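Local coordinates for protein inactive glucansucrase (Lactobacillus reuteri, PDB 5JBD) that is an inactive glucansucrase of glycosyl hydrolase family 70, built round a TIM barrel and holding a calcium ion, at residues G207-A212 with A761-R766; T377-A382 with S643-D648; Q394-I399 with F656-P661; A548-A553 with V599-Y604. All blocks are in the same frame, centred on the assembly; numbering follows the deposited sequence.

Interaction 1: residues G207-A212 with A761-R766; sequences GNTSYA and AVTVTR
The six-stranded antiparallel sheet to which strand 758-767 belongs is met by the loop 207-212 through two hydroxyls, those of Thr209 and Tyr211. The evidence for the first link is the distance of 2.8 Å between Thr209 OG1 and Thr763 OG1, a hydrogen bond in which either oxygen could donate; the two side chains cross obliquely. With chi1 at 55°, Thr209 OG1 lies between the backbone N and the carbonyl carbon, while its CG2 comes within 3.3 Å of Ala761 O, two residues back along the strand from Thr763. The second link is directional: Tyr211 OH donates to Ala761 O over 2.6 Å, approaching at a C=O...donor angle of 126° and tilted 21° from the carbonyl plane. The acceptor sits at the edge of the Tyr211 ring, and the same OH lies 3.2 Å from Ala761 CB. Thr209 C lies 3.9 Å above the plane of that ring, over its centre, so the loop folds back on itself. An Asx turn, in which Asn208 OD1 accepts from Ser210 N at 3.0 Å, lies at the start of this bend. Beside the polar links, Ala212 CB rests 4.3 Å from Val762 CG1. Asn199 ND2 also bonds Thr763 OG1, which is thus gripped by two partners. The links join neutral groups, and they satisfy hydroxyls and a backbone carbonyl of residues that are mostly buried.

Interaction 2: residues T377-A382 with S643-D648; sequences TTENEA and SNAALD
Asn380 and Glu379 meet the start of the short, weakly bonded helix 645-648 through three direct hydrogen bonds, and these make the tight part of the contact. Asn380 N donates to Ser643 O at 2.9 Å. Asn644 ND2 reaches Asn380 OD1 over 3.0 Å, with the two amide planes 77° apart and the acceptor close to the amide plane of Asn644. The CG of Asn644 sits between its backbone N and carbonyl carbon (chi1 54°); its OD1 accepts from Leu647 N at 3.1 Å, which makes Asn644 the N-cap. Glu379 adds to this end of the helix: Ala645 N points at Glu379 OE1 over 2.9 Å, nearly straight at 167°, but from above the carboxylate plane. A carboxylate here would be expected to suit the helix N terminus electrostatically. The looser side runs through water. One water accepts from Ser643 N at 2.9 Å and donates to Ala382 O at 2.8 Å, and a second accepts from Glu381 N and lies 3.1 Å from Ser643 O, to which it can donate; Glu379 and Glu381 are both exposed. The loop 377-382 leads from strand 375-376 to barrel strand 385-388, and helix 645-648 precedes barrel strand 652-654. Asp458, just ahead of the intervening strand 460-464, bonds Ser643 OG and, through its N, Asp648 OD2.

Interaction 3: residues Q394-I399 with F656-P661; sequences QRKNLI and FSLFQP
Phe659 turns its ring edge to helix 392-406 at Lys396, from the type I beta turn Ser657-Gln660 that follows strand 652-654 of the TIM barrel. Chi1 of -56° sets its CG anti to the carbonyl carbon; farther out, CE2 lies 3.8 Å from Lys396 CA, which is in the ring plane. Ile399 meets the far end of the ring: its CG2 is 3.9 Å from Phe659 CZ, obliquely placed, and the two side chains slide past each other in opposite directions. Leu658 comes in differently, lying across the Lys396 chain at a slant. Its CD1 touches the aliphatic part of the lysine, 3.8 Å from Lys396 CB and 3.7 Å from Lys396 CD. Beyond CD the lysine bends at chi3 (71°), and NZ goes elsewhere, bonding Ser186 O. No hydrogen bond crosses between the segments, so they meet by apolar contact alone. Trp427 of helix 420-434 and Tyr703 each make an edge-to-face pair with Phe659. Glu471 joins the polar flank, since it takes Arg395 NE in a salt bridge and also bonds Ser657 OG. The turn carries an ST turn of its own: Phe659 N donates to Ser657 OG over 2.9 Å, with an N-H...acceptor angle of 155°.

Interaction 4: residues A548-A553 with V599-Y604; sequences AQQSVA and VTVKGY
Gln549 lies extended over Lys602 and Thr600, beside a two-stranded antiparallel ribbon. Its CB stands 3.8 Å from Lys602 CB. CG, anti to the backbone N (chi1 -180°), passes 3.6 Å from Val601 O, and CD comes 4.2 Å from Thr600 CG2. At the tip, NE2 lies 3.8 Å from Lys602 CD and is hydrogen-bonded to Glu584 OE2, outside the ribbon. Next along, the strands pair in register. Gln550 and Val601 form a hydrogen-bonded pair, with Val601 N donating to Gln550 O at 169°. Val552 and Val599 form another, Val552 N reaching Val599 O over 2.8 Å. Between them Ser551 and Thr600 are a non-hydrogen-bonded pair, CA atoms 4.5 Å apart, whose hydroxyls share one water; Ser551 OG is also bonded by Lys598 NZ. On the face carrying the valines, Val552 CG1 meets Val601 CG2 at 4.1 Å, the two side chains crossing at about a right angle. The short strand axes run at 137°, antiparallel with a marked twist. Leu510 of strand 510-515 touches both Val552 and Val601, while Tyr612 and Trp616 of strand 612-618 touch Val601 and Val599, so the valine face packs on the neighbouring antiparallel sheet.

From the N terminus, 207-212 comes first, and its partner 761-766 comes last, so interaction 1 closes the widest loop and the other three nest inside it. The chain next passes 377-382 and 394-399, which open interactions 2 and 3. Interaction 4 then closes wholly within both, pairing 548-553 with 599-604 in the antiparallel beta region inserted between barrel strands 460-464 and 652-654. Afterwards 643-648 closes interaction 2 and 656-661 closes interaction 3; their segments alternate, so these two cross. Both bind the chain before that insertion to the barrel after it. Interaction 1 ties the loop after strand 193-197 to strand 758-767 of the six-stranded sheet; the centres of interactions 1 and 4 are 68 Å apart.

Interaction 1: residues G207-A212 with A761-R766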
# COMPACT_ATOMS: atom_id res chain seq x y z
N GLY A 207 25.81 24.12 1.07
CA GLY A 207 24.49 24.65 0.79
C GLY A 207 23.66 24.80 2.05
O GLY A 207 24.16 24.72 3.16
N ASN A 208 22.36 25.00 1.85
CA ASN A 208 21.44 25.32 2.93
C ASN A 208 20.03 25.05 2.43
O ASN A 208 19.61 25.62 1.42
CB ASN A 208 21.59 26.80 3.30
CG ASN A 208 20.71 27.21 4.47
OD1 ASN A 208 19.48 27.11 4.41
ND2 ASN A 208 21.32 27.73 5.53
N THR A 209 19.31 24.18 3.15
CA THR A 209 17.90 23.89 2.85
C THR A 209 17.07 24.04 4.12
O THR A 209 16.23 23.19 4.42
CB THR A 209 17.74 22.47 2.26
OG1 THR A 209 18.31 21.52 3.17
CG2 THR A 209 18.43 22.35 0.91
N SER A 210 17.30 25.13 4.86
CA SER A 210 16.80 25.26 6.23
C SER A 210 15.27 25.32 6.33
O SER A 210 14.71 24.94 7.36
CB SER A 210 17.43 26.45 6.96
OG SER A 210 17.13 27.67 6.32
N TYR A 211 14.61 25.78 5.27
CA TYR A 211 13.14 25.69 5.13
C TYR A 211 12.61 24.24 5.27
O TYR A 211 11.46 24.03 5.64
CB TYR A 211 12.67 26.32 3.79
CG TYR A 211 13.47 25.79 2.62
CD1 TYR A 211 13.17 24.55 2.06
CD2 TYR A 211 14.58 26.49 2.13
CE1 TYR A 211 13.93 24.03 1.04
CE2 TYR A 211 15.36 25.96 1.11
CZ TYR A 211 15.02 24.73 0.57
OH TYR A 211 15.76 24.17 -0.45
N ALA A 212 13.44 23.24 4.97
CA ALA A 212 13.07 21.81 5.11
C ALA A 212 13.56 21.14 6.41
O ALA A 212 13.40 19.92 6.59
CB ALA A 212 13.56 21.01 3.90
N ALA A 761 14.51 21.63 -3.18
CA ALA A 761 15.89 21.30 -2.84
C ALA A 761 15.91 20.80 -1.41
O ALA A 761 15.59 21.55 -0.47
CB ALA A 761 16.82 22.49 -3.02
N VAL A 762 16.25 19.53 -1.24
CA VAL A 762 16.39 18.92 0.09
C VAL A 762 17.81 18.39 0.24
O VAL A 762 18.45 18.06 -0.76
CB VAL A 762 15.38 17.78 0.31
CG1 VAL A 762 13.99 18.35 0.55
CG2 VAL A 762 15.35 16.79 -0.85
N THR A 763 18.30 18.32 1.47
CA THR A 763 19.60 17.73 1.74
C THR A 763 19.36 16.28 2.16
O THR A 763 18.58 16.01 3.09
CB THR A 763 20.34 18.52 2.81
OG1 THR A 763 20.47 19.89 2.39
CG2 THR A 763 21.73 17.94 3.05
N VAL A 764 20.03 15.34 1.48
CA VAL A 764 19.75 13.90 1.66
C VAL A 764 20.96 12.99 1.87
O VAL A 764 22.09 13.34 1.56
CB VAL A 764 18.93 13.33 0.48
CG1 VAL A 764 17.72 14.20 0.18
CG2 VAL A 764 19.79 13.13 -0.77
N THR A 765 20.67 11.79 2.39
CA THR A 765 21.68 10.75 2.63
C THR A 765 21.08 9.41 2.21
O THR A 765 19.90 9.13 2.47
CB THR A 765 22.09 10.72 4.11
OG1 THR A 765 22.76 11.94 4.43
CG2 THR A 765 23.02 9.55 4.42
N ARG A 766 21.90 8.59 1.56
CA ARG A 766 21.47 7.29 1.04
C ARG A 766 21.35 6.30 2.20
O ARG A 766 22.34 6.02 2.86
CB ARG A 766 22.51 6.77 0.03
CG ARG A 766 22.18 5.43 -0.63
CD ARG A 766 21.04 5.56 -1.61
NE ARG A 766 20.75 4.27 -2.24
CZ ARG A 766 20.07 3.27 -1.67
NH1 ARG A 766 19.59 3.39 -0.43
NH2 ARG A 766 19.87 2.13 -2.35

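Interaction 2: residues T377-A382 with S643-D648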
# COMPACT_ATOMS: atom_id res chain seq x y z
N THR A 377 -12.34 -22.35 25.05
CA THR A 377 -13.64 -22.40 25.73
C THR A 377 -13.88 -21.24 26.70
O THR A 377 -14.71 -21.35 27.61
CB THR A 377 -13.80 -23.74 26.51
OG1 THR A 377 -12.83 -23.81 27.56
CG2 THR A 377 -13.65 -24.92 25.58
N THR A 378 -13.15 -20.14 26.51
CA THR A 378 -13.26 -18.94 27.30
C THR A 378 -13.49 -17.76 26.36
O THR A 378 -13.36 -17.90 25.14
CB THR A 378 -11.98 -18.68 28.11
OG1 THR A 378 -10.85 -18.68 27.22
CG2 THR A 378 -11.79 -19.75 29.20
N GLU A 379 -13.84 -16.61 26.93
CA GLU A 379 -14.02 -15.36 26.16
C GLU A 379 -13.29 -14.21 26.83
O GLU A 379 -12.91 -14.29 27.99
CB GLU A 379 -15.52 -15.07 25.98
CG GLU A 379 -16.16 -15.92 24.88
CD GLU A 379 -17.66 -15.78 24.84
OE1 GLU A 379 -18.17 -14.66 24.58
OE2 GLU A 379 -18.33 -16.81 25.06
N ASN A 380 -13.05 -13.15 26.05
CA ASN A 380 -12.30 -11.98 26.48
C ASN A 380 -10.86 -12.23 26.89
O ASN A 380 -10.28 -11.43 27.62
CB ASN A 380 -13.06 -11.26 27.59
CG ASN A 380 -14.49 -11.01 27.19
OD1 ASN A 380 -14.75 -10.22 26.30
ND2 ASN A 380 -15.43 -11.73 27.81
N GLU A 381 -10.28 -13.32 26.41
CA GLU A 381 -8.88 -13.70 26.71
C GLU A 381 -7.96 -13.58 25.50
O GLU A 381 -6.79 -13.21 25.66
CB GLU A 381 -8.81 -15.13 27.26
CG GLU A 381 -9.54 -15.29 28.59
CD GLU A 381 -9.27 -16.61 29.29
OE1 GLU A 381 -8.86 -17.62 28.65
OE2 GLU A 381 -9.50 -16.63 30.52
N ALA A 382 -8.45 -13.91 24.32
CA ALA A 382 -7.63 -13.88 23.12
C ALA A 382 -7.38 -12.45 22.70
O ALA A 382 -8.16 -11.55 23.01
CB ALA A 382 -8.33 -14.64 21.99
N SER A 643 -12.24 -9.92 22.43
CA SER A 643 -12.46 -11.14 21.62
C SER A 643 -13.47 -12.02 22.32
O SER A 643 -13.13 -12.79 23.21
CB SER A 643 -11.13 -11.87 21.39
OG SER A 643 -11.24 -12.89 20.39
N ASN A 644 -14.73 -11.89 21.92
CA ASN A 644 -15.83 -12.65 22.53
C ASN A 644 -16.84 -13.00 21.45
O ASN A 644 -16.62 -12.67 20.28
CB ASN A 644 -16.46 -11.84 23.69
CG ASN A 644 -16.91 -10.45 23.27
OD1 ASN A 644 -17.45 -10.26 22.18
ND2 ASN A 644 -16.70 -9.47 24.14
N ALA A 645 -17.94 -13.63 21.83
CA ALA A 645 -18.97 -14.04 20.88
C ALA A 645 -19.55 -12.88 20.04
O ALA A 645 -19.91 -13.06 18.85
CB ALA A 645 -20.08 -14.79 21.60
N ALA A 646 -19.63 -11.68 20.62
CA ALA A 646 -20.16 -10.54 19.87
C ALA A 646 -19.18 -10.08 18.79
O ALA A 646 -19.58 -9.88 17.64
CB ALA A 646 -20.54 -9.39 20.79
N LEU A 647 -17.91 -9.93 19.14
CA LEU A 647 -16.92 -9.52 18.14
C LEU A 647 -16.77 -10.60 17.06
O LEU A 647 -16.65 -10.28 15.86
CB LEU A 647 -15.56 -9.23 18.77
CG LEU A 647 -14.55 -8.56 17.82
CD1 LEU A 647 -15.00 -7.15 17.47
CD2 LEU A 647 -13.18 -8.51 18.45
N ASP A 648 -16.80 -11.86 17.48
CA ASP A 648 -16.74 -13.02 16.55
C ASP A 648 -17.88 -13.06 15.56
O ASP A 648 -17.75 -13.66 14.49
CB ASP A 648 -16.75 -14.37 17.31
CG ASP A 648 -15.45 -14.71 18.01
OD1 ASP A 648 -14.44 -14.00 17.85
OD2 ASP A 648 -15.42 -15.74 18.73
O HOH W 1 -11.19 -15.07 24.18
O HOH W 2 -10.20 -10.20 24.45

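Interaction 3: residues Q394-I399 with F656-P661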
# COMPACT_ATOMS: atom_id res chain seq x y z
N GLN A 394 -1.20 -10.28 -1.20
CA GLN A 394 -0.80 -11.67 -1.39
C GLN A 394 -1.04 -12.16 -2.82
O GLN A 394 -0.23 -12.93 -3.36
CB GLN A 394 -1.46 -12.59 -0.35
CG GLN A 394 -1.12 -12.23 1.10
CD GLN A 394 0.37 -12.07 1.34
OE1 GLN A 394 1.17 -12.88 0.88
NE2 GLN A 394 0.75 -11.02 2.05
N ARG A 395 -2.14 -11.74 -3.43
CA ARG A 395 -2.37 -12.00 -4.85
C ARG A 395 -1.29 -11.32 -5.71
O ARG A 395 -0.79 -11.94 -6.64
CB ARG A 395 -3.76 -11.57 -5.29
CG ARG A 395 -4.12 -12.02 -6.70
CD ARG A 395 -4.45 -13.50 -6.75
NE ARG A 395 -5.89 -13.72 -6.53
CZ ARG A 395 -6.44 -14.71 -5.83
NH1 ARG A 395 -5.70 -15.61 -5.17
NH2 ARG A 395 -7.77 -14.77 -5.76
N LYS A 396 -0.94 -10.08 -5.36
CA LYS A 396 0.15 -9.34 -6.02
C LYS A 396 1.50 -10.06 -5.95
O LYS A 396 2.21 -10.14 -6.95
CB LYS A 396 0.28 -7.92 -5.44
CG LYS A 396 1.52 -7.13 -5.89
CD LYS A 396 1.92 -6.05 -4.90
CE LYS A 396 2.49 -6.66 -3.62
NZ LYS A 396 3.06 -5.62 -2.76
N ASN A 397 1.85 -10.57 -4.76
CA ASN A 397 3.09 -11.37 -4.59
C ASN A 397 3.16 -12.54 -5.57
O ASN A 397 4.19 -12.76 -6.21
CB ASN A 397 3.21 -11.92 -3.16
CG ASN A 397 3.54 -10.85 -2.13
OD1 ASN A 397 3.90 -9.71 -2.47
ND2 ASN A 397 3.41 -11.21 -0.85
N LEU A 398 2.05 -13.26 -5.69
CA LEU A 398 1.96 -14.43 -6.57
C LEU A 398 2.12 -14.05 -8.05
O LEU A 398 2.85 -14.71 -8.79
CB LEU A 398 0.61 -15.12 -6.34
CG LEU A 398 0.39 -16.57 -6.81
CD1 LEU A 398 -0.69 -17.22 -5.94
CD2 LEU A 398 0.01 -16.65 -8.28
N ILE A 399 1.45 -12.98 -8.45
CA ILE A 399 1.51 -12.50 -9.84
C ILE A 399 2.91 -11.98 -10.17
O ILE A 399 3.43 -12.27 -11.24
CB ILE A 399 0.41 -11.45 -10.12
CG1 ILE A 399 -0.99 -12.09 -10.05
CG2 ILE A 399 0.61 -10.74 -11.46
CD1 ILE A 399 -1.35 -13.03 -11.19
N PHE A 656 -11.79 -4.95 -3.06
CA PHE A 656 -11.01 -4.60 -4.25
C PHE A 656 -9.82 -5.51 -4.48
O PHE A 656 -9.42 -6.29 -3.59
CB PHE A 656 -10.51 -3.16 -4.14
CG PHE A 656 -9.38 -2.95 -3.17
CD1 PHE A 656 -9.62 -2.87 -1.80
CD2 PHE A 656 -8.06 -2.79 -3.62
CE1 PHE A 656 -8.58 -2.67 -0.90
CE2 PHE A 656 -7.02 -2.60 -2.72
CZ PHE A 656 -7.28 -2.52 -1.36
N SER A 657 -9.26 -5.38 -5.68
CA SER A 657 -7.98 -5.97 -6.07
C SER A 657 -7.12 -4.87 -6.68
O SER A 657 -7.65 -3.95 -7.32
CB SER A 657 -8.21 -7.08 -7.12
OG SER A 657 -6.99 -7.44 -7.78
N LEU A 658 -5.80 -4.98 -6.56
CA LEU A 658 -4.89 -4.11 -7.29
C LEU A 658 -5.06 -4.24 -8.82
O LEU A 658 -4.80 -3.27 -9.55
CB LEU A 658 -3.43 -4.42 -6.93
CG LEU A 658 -2.99 -4.28 -5.47
CD1 LEU A 658 -1.51 -4.60 -5.31
CD2 LEU A 658 -3.26 -2.88 -4.95
N PHE A 659 -5.48 -5.41 -9.28
CA PHE A 659 -5.59 -5.72 -10.72
C PHE A 659 -6.99 -5.51 -11.27
O PHE A 659 -7.32 -5.94 -12.38
CB PHE A 659 -5.14 -7.16 -10.95
CG PHE A 659 -3.75 -7.42 -10.45
CD1 PHE A 659 -2.65 -7.09 -11.22
CD2 PHE A 659 -3.55 -7.98 -9.19
CE1 PHE A 659 -1.36 -7.32 -10.76
CE2 PHE A 659 -2.27 -8.21 -8.71
CZ PHE A 659 -1.17 -7.89 -9.50
N GLN A 660 -7.82 -4.83 -10.49
CA GLN A 660 -9.14 -4.42 -10.90
C GLN A 660 -8.95 -3.47 -12.09
O GLN A 660 -8.09 -2.60 -12.04
CB GLN A 660 -9.83 -3.73 -9.73
CG GLN A 660 -11.32 -3.56 -9.87
CD GLN A 660 -11.92 -2.85 -8.67
OE1 GLN A 660 -11.52 -3.08 -7.51
NE2 GLN A 660 -12.90 -2.00 -8.93
N PRO A 661 -9.70 -3.68 -13.18
CA PRO A 661 -9.52 -2.82 -14.36
C PRO A 661 -10.19 -1.45 -14.21
O PRO A 661 -11.06 -1.27 -13.37
CB PRO A 661 -10.24 -3.62 -15.46
CG PRO A 661 -11.37 -4.27 -14.74
CD PRO A 661 -10.78 -4.66 -13.38

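Interaction 4: residues A548-A553 with V599-Y604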
# COMPACT_ATOMS: atom_id res chain seq x y z
N ALA A 548 -5.60 -42.95 3.06
CA ALA A 548 -6.39 -44.17 2.92
C ALA A 548 -7.81 -43.93 3.43
O ALA A 548 -8.03 -43.15 4.36
CB ALA A 548 -5.74 -45.33 3.69
N GLN A 549 -8.78 -44.60 2.80
CA GLN A 549 -10.17 -44.50 3.24
C GLN A 549 -10.32 -45.10 4.62
O GLN A 549 -9.73 -46.15 4.92
CB GLN A 549 -11.13 -45.16 2.24
CG GLN A 549 -12.60 -45.08 2.64
CD GLN A 549 -13.53 -45.48 1.51
OE1 GLN A 549 -13.62 -46.66 1.16
NE2 GLN A 549 -14.24 -44.52 0.95
N GLN A 550 -11.13 -44.44 5.45
CA GLN A 550 -11.35 -44.84 6.84
C GLN A 550 -12.57 -44.16 7.44
O GLN A 550 -13.06 -43.16 6.91
CB GLN A 550 -10.14 -44.48 7.70
CG GLN A 550 -9.92 -42.97 7.91
CD GLN A 550 -8.50 -42.65 8.32
OE1 GLN A 550 -8.20 -42.56 9.51
NE2 GLN A 550 -7.60 -42.55 7.34
N SER A 551 -13.02 -44.70 8.56
CA SER A 551 -14.07 -44.10 9.37
C SER A 551 -13.43 -43.24 10.48
O SER A 551 -12.35 -43.59 10.96
CB SER A 551 -14.93 -45.19 9.98
OG SER A 551 -16.02 -44.63 10.70
N VAL A 552 -14.07 -42.13 10.84
CA VAL A 552 -13.61 -41.26 11.93
C VAL A 552 -14.78 -40.89 12.83
O VAL A 552 -15.92 -40.84 12.37
CB VAL A 552 -12.94 -39.97 11.40
CG1 VAL A 552 -11.66 -40.33 10.65
CG2 VAL A 552 -13.87 -39.17 10.51
N ALA A 553 -14.48 -40.58 14.09
CA ALA A 553 -15.48 -40.25 15.09
C ALA A 553 -15.29 -38.79 15.52
O ALA A 553 -14.24 -38.45 16.08
CB ALA A 553 -15.35 -41.17 16.29
N VAL A 599 -18.15 -40.64 10.45
CA VAL A 599 -18.03 -40.14 9.09
C VAL A 599 -16.99 -40.97 8.33
O VAL A 599 -15.97 -41.37 8.91
CB VAL A 599 -17.61 -38.63 9.09
CG1 VAL A 599 -17.51 -38.09 7.67
CG2 VAL A 599 -18.59 -37.79 9.89
N THR A 600 -17.22 -41.18 7.04
CA THR A 600 -16.25 -41.82 6.15
C THR A 600 -15.48 -40.80 5.30
O THR A 600 -16.09 -39.93 4.67
CB THR A 600 -16.94 -42.83 5.21
OG1 THR A 600 -17.68 -43.76 5.99
CG2 THR A 600 -15.92 -43.59 4.37
N VAL A 601 -14.15 -40.95 5.27
CA VAL A 601 -13.26 -40.00 4.61
C VAL A 601 -12.16 -40.71 3.85
O VAL A 601 -11.83 -41.86 4.16
CB VAL A 601 -12.61 -39.05 5.65
CG1 VAL A 601 -13.69 -38.26 6.40
CG2 VAL A 601 -11.72 -39.79 6.63
N LYS A 602 -11.56 -40.01 2.89
CA LYS A 602 -10.36 -40.47 2.17
C LYS A 602 -9.68 -39.31 1.48
O LYS A 602 -10.24 -38.22 1.39
CB LYS A 602 -10.73 -41.54 1.14
CG LYS A 602 -11.48 -41.01 -0.08
CD LYS A 602 -11.97 -42.14 -0.97
CE LYS A 602 -10.99 -42.44 -2.09
NZ LYS A 602 -10.88 -41.33 -3.09
N GLY A 603 -8.47 -39.54 0.98
CA GLY A 603 -7.75 -38.55 0.19
C GLY A 603 -8.30 -38.39 -1.23
O GLY A 603 -8.63 -39.39 -1.88
N TYR A 604 -8.38 -37.15 -1.70
CA TYR A 604 -8.77 -36.81 -3.07
C TYR A 604 -7.77 -35.85 -3.68
O TYR A 604 -7.02 -35.15 -2.97
CB TYR A 604 -10.13 -36.14 -3.09
CG TYR A 604 -11.28 -37.02 -2.71
CD1 TYR A 604 -11.68 -37.13 -1.38
CD2 TYR A 604 -12.01 -37.71 -3.67
CE1 TYR A 604 -12.76 -37.91 -1.02
CE2 TYR A 604 -13.10 -38.50 -3.32
CZ TYR A 604 -13.47 -38.60 -1.99
OH TYR A 604 -14.54 -39.38 -1.62
O HOH W 3 -18.30 -43.95 8.85